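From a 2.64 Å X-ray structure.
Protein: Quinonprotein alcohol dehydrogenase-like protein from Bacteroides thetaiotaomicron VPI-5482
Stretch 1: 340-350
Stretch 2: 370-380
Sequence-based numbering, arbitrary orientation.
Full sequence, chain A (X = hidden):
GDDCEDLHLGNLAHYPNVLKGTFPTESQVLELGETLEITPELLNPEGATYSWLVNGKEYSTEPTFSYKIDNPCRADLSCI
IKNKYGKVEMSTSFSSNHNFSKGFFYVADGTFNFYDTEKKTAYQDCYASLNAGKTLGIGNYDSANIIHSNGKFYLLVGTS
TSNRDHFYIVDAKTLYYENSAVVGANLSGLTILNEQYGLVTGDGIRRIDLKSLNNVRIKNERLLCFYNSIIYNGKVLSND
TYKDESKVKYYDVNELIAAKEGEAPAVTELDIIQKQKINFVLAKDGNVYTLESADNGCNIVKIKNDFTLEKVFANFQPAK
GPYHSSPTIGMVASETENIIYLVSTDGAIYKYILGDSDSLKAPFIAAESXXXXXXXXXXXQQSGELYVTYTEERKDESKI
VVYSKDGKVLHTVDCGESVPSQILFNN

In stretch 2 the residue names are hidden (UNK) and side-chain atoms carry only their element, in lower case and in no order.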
# COMPACT_ATOMS: atom_id res chain seq x y z
N ILE A 340 -0.53 -11.14 -20.29
CA ILE A 340 -1.49 -10.58 -19.35
C ILE A 340 -2.07 -11.75 -18.55
O ILE A 340 -2.51 -12.75 -19.14
CB ILE A 340 -2.61 -9.69 -19.97
CG1 ILE A 340 -2.01 -8.55 -20.82
CG2 ILE A 340 -3.55 -9.17 -18.86
CD1 ILE A 340 -2.97 -7.75 -21.58
N TYR A 341 -2.02 -11.65 -17.24
CA TYR A 341 -2.65 -12.60 -16.35
C TYR A 341 -4.05 -12.07 -16.00
O TYR A 341 -4.18 -10.89 -15.69
CB TYR A 341 -1.81 -12.85 -15.09
CG TYR A 341 -0.48 -13.50 -15.35
CD1 TYR A 341 -0.37 -14.89 -15.45
CD2 TYR A 341 0.68 -12.75 -15.44
CE1 TYR A 341 0.86 -15.50 -15.68
CE2 TYR A 341 1.92 -13.35 -15.66
CZ TYR A 341 2.00 -14.73 -15.79
OH TYR A 341 3.21 -15.34 -15.97
N LEU A 342 -5.09 -12.91 -16.08
CA LEU A 342 -6.45 -12.50 -15.74
C LEU A 342 -7.15 -13.66 -15.04
O LEU A 342 -6.76 -14.81 -15.21
CB LEU A 342 -7.26 -11.97 -16.95
CG LEU A 342 -7.59 -12.84 -18.18
CD1 LEU A 342 -8.53 -12.09 -19.09
CD2 LEU A 342 -6.36 -13.20 -19.01
N VAL A 343 -8.13 -13.34 -14.16
CA VAL A 343 -8.86 -14.28 -13.29
C VAL A 343 -10.28 -14.53 -13.79
O VAL A 343 -11.04 -13.59 -14.01
CB VAL A 343 -8.94 -13.75 -11.84
CG1 VAL A 343 -9.43 -14.83 -10.89
CG2 VAL A 343 -7.59 -13.21 -11.37
N SER A 344 -10.65 -15.81 -13.89
CA SER A 344 -11.99 -16.22 -14.25
C SER A 344 -12.85 -16.22 -12.99
O SER A 344 -12.32 -16.25 -11.86
CB SER A 344 -12.00 -17.57 -14.95
OG SER A 344 -11.52 -18.60 -14.10
N THR A 345 -14.18 -16.19 -13.18
CA THR A 345 -15.18 -16.14 -12.12
C THR A 345 -15.10 -17.39 -11.15
O THR A 345 -15.63 -17.29 -10.04
CB THR A 345 -16.59 -16.00 -12.73
OG1 THR A 345 -17.50 -15.50 -11.75
CG2 THR A 345 -17.11 -17.28 -13.39
N ASP A 346 -14.42 -18.51 -11.55
CA ASP A 346 -14.23 -19.75 -10.76
C ASP A 346 -12.94 -19.70 -9.89
O ASP A 346 -12.76 -20.54 -8.99
CB ASP A 346 -14.20 -21.01 -11.65
CG ASP A 346 -13.60 -20.90 -13.06
OD1 ASP A 346 -14.06 -20.01 -13.84
OD2 ASP A 346 -12.83 -21.81 -13.45
N GLY A 347 -12.09 -18.71 -10.11
CA GLY A 347 -10.86 -18.56 -9.35
C GLY A 347 -9.64 -19.14 -10.04
O GLY A 347 -8.64 -19.43 -9.40
N ALA A 348 -9.74 -19.33 -11.37
CA ALA A 348 -8.66 -19.81 -12.24
C ALA A 348 -7.91 -18.60 -12.83
O ALA A 348 -8.49 -17.52 -12.96
CB ALA A 348 -9.19 -20.72 -13.35
N ILE A 349 -6.63 -18.78 -13.15
CA ILE A 349 -5.83 -17.73 -13.73
C ILE A 349 -5.48 -18.18 -15.11
O ILE A 349 -5.12 -19.33 -15.33
CB ILE A 349 -4.59 -17.40 -12.84
CG1 ILE A 349 -5.07 -16.75 -11.52
CG2 ILE A 349 -3.56 -16.47 -13.54
CD1 ILE A 349 -4.19 -16.92 -10.41
N TYR A 350 -5.69 -17.27 -16.05
CA TYR A 350 -5.36 -17.41 -17.45
C TYR A 350 -4.17 -16.53 -17.77
O TYR A 350 -4.09 -15.41 -17.27
CB TYR A 350 -6.57 -17.07 -18.31
CG TYR A 350 -7.66 -18.11 -18.27
CD1 TYR A 350 -8.60 -18.13 -17.24
CD2 TYR A 350 -7.77 -19.08 -19.26
CE1 TYR A 350 -9.60 -19.10 -17.18
CE2 TYR A 350 -8.77 -20.05 -19.22
CZ TYR A 350 -9.68 -20.05 -18.18
OH TYR A 350 -10.70 -20.99 -18.13
N UNK A 370 -14.22 -24.05 -3.64
CA UNK A 370 -14.46 -23.34 -2.39
C UNK A 370 -13.40 -22.31 -2.01
O UNK A 370 -13.36 -21.82 -0.87
N UNK A 371 -12.53 -21.98 -3.00
CA UNK A 371 -11.44 -21.00 -2.90
C UNK A 371 -11.62 -20.01 -4.05
O UNK A 371 -11.76 -20.41 -5.22
c UNK A 371 -9.95 -22.81 -1.92
c UNK A 371 -8.96 -20.65 -2.62
c UNK A 371 -10.04 -21.67 -2.92
N UNK A 372 -11.65 -18.71 -3.71
CA UNK A 372 -11.81 -17.68 -4.72
C UNK A 372 -10.70 -16.64 -4.59
O UNK A 372 -10.10 -16.52 -3.51
c UNK A 372 -13.19 -17.03 -4.63
o UNK A 372 -13.42 -16.48 -3.34
N UNK A 373 -10.39 -15.94 -5.70
CA UNK A 373 -9.38 -14.88 -5.78
C UNK A 373 -10.12 -13.59 -5.46
O UNK A 373 -11.08 -13.25 -6.15
c UNK A 373 -7.31 -16.59 -8.56
c UNK A 373 -8.64 -14.91 -7.15
c UNK A 373 -7.89 -16.27 -7.28
c UNK A 373 -7.67 -13.70 -7.29
N UNK A 374 -9.72 -12.94 -4.37
CA UNK A 374 -10.46 -11.82 -3.78
C UNK A 374 -9.70 -10.47 -3.78
O UNK A 374 -10.09 -9.55 -3.06
c UNK A 374 -11.81 -13.34 -2.24
o UNK A 374 -9.58 -12.52 -1.64
c UNK A 374 -10.79 -12.18 -2.33
N UNK A 375 -8.68 -10.33 -4.63
CA UNK A 375 -7.92 -9.09 -4.75
C UNK A 375 -7.29 -9.01 -6.11
O UNK A 375 -7.18 -10.06 -6.75
c UNK A 375 -6.85 -8.99 -3.68
N UNK A 376 -6.88 -7.81 -6.62
CA UNK A 376 -6.23 -7.77 -7.94
C UNK A 376 -4.92 -8.55 -7.97
O UNK A 376 -4.24 -8.65 -6.95
c UNK A 376 -6.95 -6.46 -6.03
c UNK A 376 -5.97 -6.28 -8.15
c UNK A 376 -5.98 -5.69 -6.85
N UNK A 377 -4.59 -9.12 -9.14
CA UNK A 377 -3.31 -9.81 -9.31
C UNK A 377 -2.16 -8.83 -9.27
O UNK A 377 -2.32 -7.68 -9.69
c UNK A 377 -3.28 -10.57 -10.65
c UNK A 377 -4.27 -11.71 -10.89
c UNK A 377 -4.21 -12.16 -12.35
c UNK A 377 -4.03 -12.88 -9.94
N UNK A 378 -1.01 -9.28 -8.80
CA UNK A 378 0.21 -8.47 -8.81
C UNK A 378 1.34 -9.32 -9.39
O UNK A 378 1.34 -10.55 -9.28
n UNK A 378 1.69 -4.58 -7.52
c UNK A 378 0.57 -7.90 -7.42
o UNK A 378 1.71 -5.76 -9.39
c UNK A 378 1.66 -5.73 -8.17
c UNK A 378 1.80 -6.99 -7.36
N UNK A 379 2.26 -8.66 -10.06
CA UNK A 379 3.40 -9.33 -10.65
C UNK A 379 4.65 -8.63 -10.27
O UNK A 379 4.70 -7.39 -10.26
c UNK A 379 4.20 -10.35 -12.93
c UNK A 379 3.71 -11.78 -12.80
c UNK A 379 3.26 -9.38 -12.18
c UNK A 379 4.21 -10.02 -14.40
N UNK A 380 5.67 -9.42 -9.96
CA UNK A 380 7.02 -8.96 -9.72
C UNK A 380 7.70 -8.88 -11.08
O UNK A 380 7.92 -9.92 -11.70
o UNK A 380 9.90 -8.96 -9.18
c UNK A 380 9.10 -9.39 -8.35
c UNK A 380 7.73 -9.87 -8.74
n UNK A 380 9.42 -9.52 -7.08

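Position 370 has no side-chain atoms, so it is Gly370; its phi of 72° is positive, a region that favours glycine. Position 371 carries three carbons, one bearing the other two: Val371. Its CA-to-CB bond runs sideways, and it meets stretch 1 through its backbone, where its O lies 3.9 Å from Asp346 O. Position 372 has one carbon and then one oxygen, which makes it Ser372. Its CA comes within 4.8 Å of Gly347 CA, an approach close enough to make the lack of a side chain at Gly347 matter: a CB there would point toward this strand and sit 3.1 Å from Val371 O.

Position 373 holds four carbons, forked at the first, with one arm two carbons long. The end of that arm lies among Val343, Gly347 and Ile349. This is Ile373, and its CD1 is 3.6 Å from Val343 CG1, 3.6 Å from Ile349 CD1 and 3.2 Å from Gly347 O. An extended m,t side chain suits a place where a slender apolar arm must reach across to the hairpin.

Position 374 has one carbon carrying an oxygen and a carbon: Thr374, out of reach of stretch 1, its hydroxyl hydrogen-bonded elsewhere in the structure. The single carbon at 375 identifies Ala375, also out of reach. At 376 three carbons close a ring onto the backbone nitrogen, giving Pro376; its phi of -62° is one the ring readily accepts, and its CB points away.

Position 377 has four carbons forked at the second, with the fork set against Tyr341, Val343 and Ile349. It is Leu377. CD1 lies 3.7 Å from Tyr341 CB and 3.7 Å from Val343 CG2, while CD2 is 4.1 Å from Ile349 CD1, so the two methyls spread over neighbouring apolar groups.

Position 378 shows three carbons, the last bearing oxygen and nitrogen: Gln378. Its OE1 accepts a hydrogen bond from the backbone N of position 379, 3.0 Å away, and its NE2 is bonded elsewhere. At 379, four carbons fork at the second and approach the ring of Tyr341; this is Leu379, with CD1 3.7 Å from Tyr341 CE2, meeting the ring obliquely. Position 380 has two carbons, the second bearing oxygen and nitrogen: Asn380, out of reach, with both polar ends hydrogen-bonded outside this contact.

The contact works by apolar packing, with no hydrogen bonds across it. Leu342 and Tyr350 pair through their backbones to hold the hairpin, whose Tyr341, Val343 and Ile349 point toward Ile373, Leu377 and Leu379, while Gly347 lets the turn approach the strand closely.

Stretch 2 370-380: GVSITAPLQLN
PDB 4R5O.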